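Side-chain contacts in nitrate regulatory protein (Klebsiella oxytoca, PDB 4AKK), which binds a terminator site in the nasF operon leader RNA in response to nitrate or nitrite and so brings about transcription antitermination: residues 160-163 with 164-168; 239-243 with 244-248. All coordinates share one frame; numbering follows the deposited sequence.

Interaction 1 of 2, residues 160-163 with 164-168; sequences SRII and RHLLN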
loop_
_atom_site.group_PDB
_atom_site.type_symbol
_atom_site.label_atom_id
_atom_site.label_comp_id
_atom_site.label_asym_id
_atom_site.label_seq_id
_atom_site.Cartn_x
_atom_site.Cartn_y
_atom_site.Cartn_z
ATOM N N SER A 160 -17.868 -13.130 -12.127
ATOM C CA SER A 160 -16.989 -12.516 -11.151
ATOM C C SER A 160 -15.906 -11.678 -11.817
ATOM O O SER A 160 -15.503 -10.658 -11.276
ATOM C CB SER A 160 -16.341 -13.579 -10.264
ATOM O OG SER A 160 -17.318 -14.256 -9.498
ATOM N N ARG A 161 -15.413 -12.134 -12.970
ATOM C CA ARG A 161 -14.358 -11.425 -13.691
ATOM C C ARG A 161 -14.853 -10.100 -14.289
ATOM O O ARG A 161 -14.162 -9.087 -14.219
ATOM C CB ARG A 161 -13.762 -12.309 -14.787
ATOM C CG ARG A 161 -12.848 -11.551 -15.739
ATOM C CD ARG A 161 -12.165 -12.477 -16.723
ATOM N NE ARG A 161 -13.119 -13.113 -17.625
ATOM C CZ ARG A 161 -12.778 -13.907 -18.635
ATOM N NH1 ARG A 161 -11.498 -14.157 -18.880
ATOM N NH2 ARG A 161 -13.717 -14.448 -19.401
ATOM N N ILE A 162 -16.047 -10.112 -14.877
ATOM C CA ILE A 162 -16.652 -8.882 -15.369
ATOM C C ILE A 162 -16.819 -7.888 -14.221
ATOM O O ILE A 162 -16.496 -6.704 -14.340
ATOM C CB ILE A 162 -18.023 -9.154 -16.007
ATOM C CG1 ILE A 162 -17.851 -9.958 -17.299
ATOM C CG2 ILE A 162 -18.750 -7.838 -16.296
ATOM C CD1 ILE A 162 -19.149 -10.436 -17.913
ATOM N N ILE A 163 -17.307 -8.396 -13.099
ATOM C CA ILE A 163 -17.509 -7.596 -11.900
ATOM C C ILE A 163 -16.226 -6.963 -11.355
ATOM O O ILE A 163 -16.208 -5.785 -10.976
ATOM C CB ILE A 163 -18.223 -8.427 -10.792
ATOM C CG1 ILE A 163 -19.691 -8.655 -11.190
ATOM C CG2 ILE A 163 -18.134 -7.697 -9.451
ATOM C CD1 ILE A 163 -20.420 -9.754 -10.392
ATOM N N ARG A 164 -15.153 -7.739 -11.318
ATOM C CA ARG A 164 -13.886 -7.253 -10.778
ATOM C C ARG A 164 -13.279 -6.096 -11.584
ATOM O O ARG A 164 -12.737 -5.143 -11.014
ATOM C CB ARG A 164 -12.882 -8.405 -10.681
ATOM C CG ARG A 164 -11.451 -7.959 -10.359
ATOM C CD ARG A 164 -10.575 -9.150 -10.013
ATOM N NE ARG A 164 -10.665 -10.183 -11.037
ATOM C CZ ARG A 164 -9.854 -10.263 -12.086
ATOM N NH1 ARG A 164 -8.873 -9.375 -12.243
ATOM N NH2 ARG A 164 -10.016 -11.239 -12.970
ATOM N N HIS A 165 -13.355 -6.182 -12.907
ATOM C CA HIS A 165 -12.859 -5.103 -13.757
ATOM C C HIS A 165 -13.715 -3.843 -13.668
ATOM O O HIS A 165 -13.210 -2.739 -13.822
ATOM C CB HIS A 165 -12.729 -5.566 -15.200
ATOM C CG HIS A 165 -11.683 -6.615 -15.384
ATOM N ND1 HIS A 165 -10.378 -6.637 -15.029
ATOM C CD2 HIS A 165 -11.946 -7.844 -15.951
ATOM C CE1 HIS A 165 -9.878 -7.858 -15.402
ATOM N NE2 HIS A 165 -10.842 -8.567 -15.958
ATOM N N LEU A 166 -15.003 -4.014 -13.401
ATOM C CA LEU A 166 -15.888 -2.869 -13.227
ATOM C C LEU A 166 -15.516 -2.165 -11.940
ATOM O O LEU A 166 -15.371 -0.952 -11.914
ATOM C CB LEU A 166 -17.354 -3.307 -13.192
ATOM C CG LEU A 166 -17.936 -3.639 -14.562
ATOM C CD1 LEU A 166 -19.285 -4.322 -14.416
ATOM C CD2 LEU A 166 -18.042 -2.364 -15.409
ATOM N N LEU A 167 -15.349 -2.951 -10.880
ATOM C CA LEU A 167 -14.955 -2.442 -9.574
ATOM C C LEU A 167 -13.594 -1.754 -9.577
ATOM O O LEU A 167 -13.403 -0.772 -8.865
ATOM C CB LEU A 167 -14.947 -3.573 -8.538
ATOM C CG LEU A 167 -16.311 -4.104 -8.105
ATOM C CD1 LEU A 167 -16.153 -5.163 -7.023
ATOM C CD2 LEU A 167 -17.200 -2.974 -7.618
ATOM N N ASN A 168 -12.659 -2.269 -10.375
ATOM C CA ASN A 168 -11.321 -1.694 -10.476
ATOM C C ASN A 168 -11.337 -0.297 -11.083
ATOM O O ASN A 168 -10.353 0.431 -10.996
ATOM C CB ASN A 168 -10.368 -2.592 -11.297
ATOM C CG ASN A 168 -10.021 -3.899 -10.594
ATOM O OD1 ASN A 168 -10.240 -4.052 -9.396
ATOM N ND2 ASN A 168 -9.477 -4.853 -11.351
#

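Interaction 2 of 2, residues 239-243 with 244-248; sequences ALAQP and PQTAL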
loop_
_atom_site.group_PDB
_atom_site.type_symbol
_atom_site.label_atom_id
_atom_site.label_comp_id
_atom_site.label_asym_id
_atom_site.label_seq_id
_atom_site.Cartn_x
_atom_site.Cartn_y
_atom_site.Cartn_z
ATOM N N ALA A 239 -13.805 2.538 9.152
ATOM C CA ALA A 239 -12.843 3.577 9.479
ATOM C C ALA A 239 -13.086 4.857 8.676
ATOM O O ALA A 239 -12.819 5.951 9.159
ATOM C CB ALA A 239 -11.417 3.075 9.270
ATOM N N LEU A 240 -13.606 4.734 7.462
ATOM C CA LEU A 240 -13.632 5.889 6.567
ATOM C C LEU A 240 -14.981 6.539 6.374
ATOM O O LEU A 240 -15.056 7.660 5.878
ATOM C CB LEU A 240 -13.077 5.522 5.200
ATOM C CG LEU A 240 -11.579 5.240 5.195
ATOM C CD1 LEU A 240 -11.182 4.675 3.851
ATOM C CD2 LEU A 240 -10.804 6.520 5.518
ATOM N N ALA A 241 -16.045 5.843 6.751
ATOM C CA ALA A 241 -17.389 6.349 6.494
ATOM C C ALA A 241 -17.842 7.342 7.561
ATOM O O ALA A 241 -17.175 7.530 8.576
ATOM C CB ALA A 241 -18.387 5.198 6.368
ATOM N N GLN A 242 -18.985 7.973 7.319
ATOM C CA GLN A 242 -19.533 8.946 8.256
ATOM C C GLN A 242 -20.351 8.233 9.326
ATOM O O GLN A 242 -20.902 7.161 9.078
ATOM C CB GLN A 242 -20.388 9.972 7.506
ATOM C CG GLN A 242 -19.600 10.745 6.441
ATOM C CD GLN A 242 -18.487 11.596 7.044
ATOM O OE1 GLN A 242 -18.716 12.344 7.997
ATOM N NE2 GLN A 242 -17.277 11.485 6.492
ATOM N N PRO A 243 -20.429 8.826 10.528
ATOM C CA PRO A 243 -21.125 8.172 11.642
ATOM C C PRO A 243 -22.561 7.739 11.328
ATOM O O PRO A 243 -22.967 6.675 11.791
ATOM C CB PRO A 243 -21.087 9.237 12.745
ATOM C CG PRO A 243 -19.822 9.990 12.453
ATOM C CD PRO A 243 -19.762 10.074 10.952
ATOM N N PRO A 244 -23.321 8.538 10.554
ATOM C CA PRO A 244 -24.662 8.065 10.198
ATOM C C PRO A 244 -24.601 6.864 9.249
ATOM O O PRO A 244 -25.544 6.083 9.200
ATOM C CB PRO A 244 -25.293 9.273 9.484
ATOM C CG PRO A 244 -24.415 10.445 9.810
ATOM C CD PRO A 244 -23.049 9.886 10.027
ATOM N N GLN A 245 -23.505 6.720 8.505
ATOM C CA GLN A 245 -23.382 5.613 7.564
ATOM C C GLN A 245 -22.987 4.314 8.270
ATOM O O GLN A 245 -23.531 3.252 7.981
ATOM C CB GLN A 245 -22.397 5.966 6.451
ATOM C CG GLN A 245 -22.952 7.000 5.477
ATOM C CD GLN A 245 -21.882 7.575 4.581
ATOM O OE1 GLN A 245 -20.699 7.538 4.917
ATOM N NE2 GLN A 245 -22.289 8.120 3.433
ATOM N N THR A 246 -22.056 4.403 9.213
ATOM C CA THR A 246 -21.681 3.241 10.008
ATOM C C THR A 246 -22.832 2.829 10.928
ATOM O O THR A 246 -23.021 1.646 11.221
ATOM C CB THR A 246 -20.397 3.503 10.822
ATOM O OG1 THR A 246 -20.630 4.549 11.777
ATOM C CG2 THR A 246 -19.259 3.917 9.894
ATOM N N ALA A 247 -23.610 3.814 11.369
ATOM C CA ALA A 247 -24.790 3.552 12.184
ATOM C C ALA A 247 -25.799 2.711 11.404
ATOM O O ALA A 247 -26.237 1.654 11.866
ATOM C CB ALA A 247 -25.425 4.861 12.633
ATOM N N LEU A 248 -26.161 3.188 10.217
ATOM C CA LEU A 248 -27.113 2.474 9.372
ATOM C C LEU A 248 -26.662 1.042 9.106
ATOM O O LEU A 248 -27.475 0.118 9.091
ATOM C CB LEU A 248 -27.306 3.204 8.042
ATOM C CG LEU A 248 -28.274 2.488 7.107
ATOM C CD1 LEU A 248 -29.678 2.556 7.684
ATOM C CD2 LEU A 248 -28.229 3.085 5.711
HETATM O O HOH W 1 -21.940 5.710 14.090
#

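Interaction 1 of 2, residues 160-163 with 164-168
The imidazole of His165 lies alongside the aliphatic part of Arg161, one helical turn earlier, and the two side chains point the same way. Arg161 CG comes to 3.6 Å from His165 NE2 and reaches the ring obliquely, while the guanidinium plane of Arg161 is turned 32° from the imidazole and lies farther out. The CD2 atom of His165 is also drawn close to the main chain, 3.1 Å from Arg161 O. With its CG anti to the carbonyl carbon (chi1 -66°), His165 folds its ring back over the preceding turn. Beyond these segments the ring meets Tyr134 of helix 122-134 nearly parallel, and His165 also packs on Ala332 of the second subunit. The second flat group, the guanidinium of Arg164, brings NH2 to 4.0 Å from Arg161 CG, again obliquely, so that this one methylene touches both the imidazole and the Arg164 guanidinium.

Two apolar pairs run along the helix. Ile162 CG2 rests 4.0 Å from Leu166 CD1, and Ile163 CG2 meets Leu167 CD1 at the same spacing, each pair side by side and pointing alike. Leu166 continues onto Leu69 and Leu73 of helix 56-85, whereas Leu167 packs on Met193, Gln194 and Glu197 of helix 180-212.

Beneath the side chains run four successive main-chain bonds, from Arg164 N to Ser160 O (2.9 Å) through to Leu167 N to Ile163 O (3.0 Å). Such i to i+4 bonding is the regular pattern of an alpha-helix, here helix 152-167, packed against helices 56-85, 122-134 and 180-212 of the all-helical NIT nitrate-receptor region.

Interaction 2 of 2, residues 239-243 with 244-248
Gln242 and Gln245 are joined through main chain and side chain together, and hydrogen bonds dominate the contact. The backbone N of Gln242 donates to the side-chain OE1 of Gln245 at 3.0 Å, almost straight at 171°. In Gln245, chi1 of -72° sets CG beside the backbone N, anti to the carbonyl carbon, and the extended chain beyond it carries OE1 to Gln242 N. Its NE2 is held by Asp303 of helix 277-312, so both ends of the amide have a partner. In the other direction Gln242 O accepts twice. Thr246 N approaches nearly in line with the carbonyl at 3.0 Å, whereas Gln245 N comes from above the carbonyl plane at 2.7 Å with a bent N-H geometry. The next bond of the helix runs from Ala247 N to Pro243 O.

A water donates to Pro243 O at 2.7 Å and is also hydrogen-bonded to Thr246 OG1. The chi1 of Thr246, 64°, places OG1 where this water can join it to Pro243 O.

Among the apolar contacts, the rings of Pro243 and Pro244 lie side by side, and the Pro-Pro linkage brings Pro243 CB to 3.4 Å from Pro244 CD. Ala241 CB meets Thr246 CG2 at 3.9 Å.

Gln242 is the N-cap of helix 243-252, and two prolines follow it. Having no N-H to offer, they spare the first turn two donors that would otherwise need acceptors, and the first amide hydrogen within the helix, that of Gln245, turns to Gln242 O. The side-chain amide of Gln245 in turn takes up the N-H of the capping residue itself, tying the start of the helix to the linker before it.

Along the chain interaction 1 comes first and is complete before interaction 2 begins, and both belong to the NIT nitrate-sensing region. Their centres are 25 Å apart and their nearest atoms about 14 Å apart, so they do not touch. Interaction 1 lies on helix 152-167, its centre about 9 Å from the centre of the chain, while interaction 2 spans the junction of helices 217-240 and 243-252 at the surface. Helix 180-212 packs against side chains of both, giving the two sites a common neighbour. One contact thus belongs to the receptor's helical interior, with one residue, His165, touching the second subunit, the other to a helix-to-helix connection at its periphery.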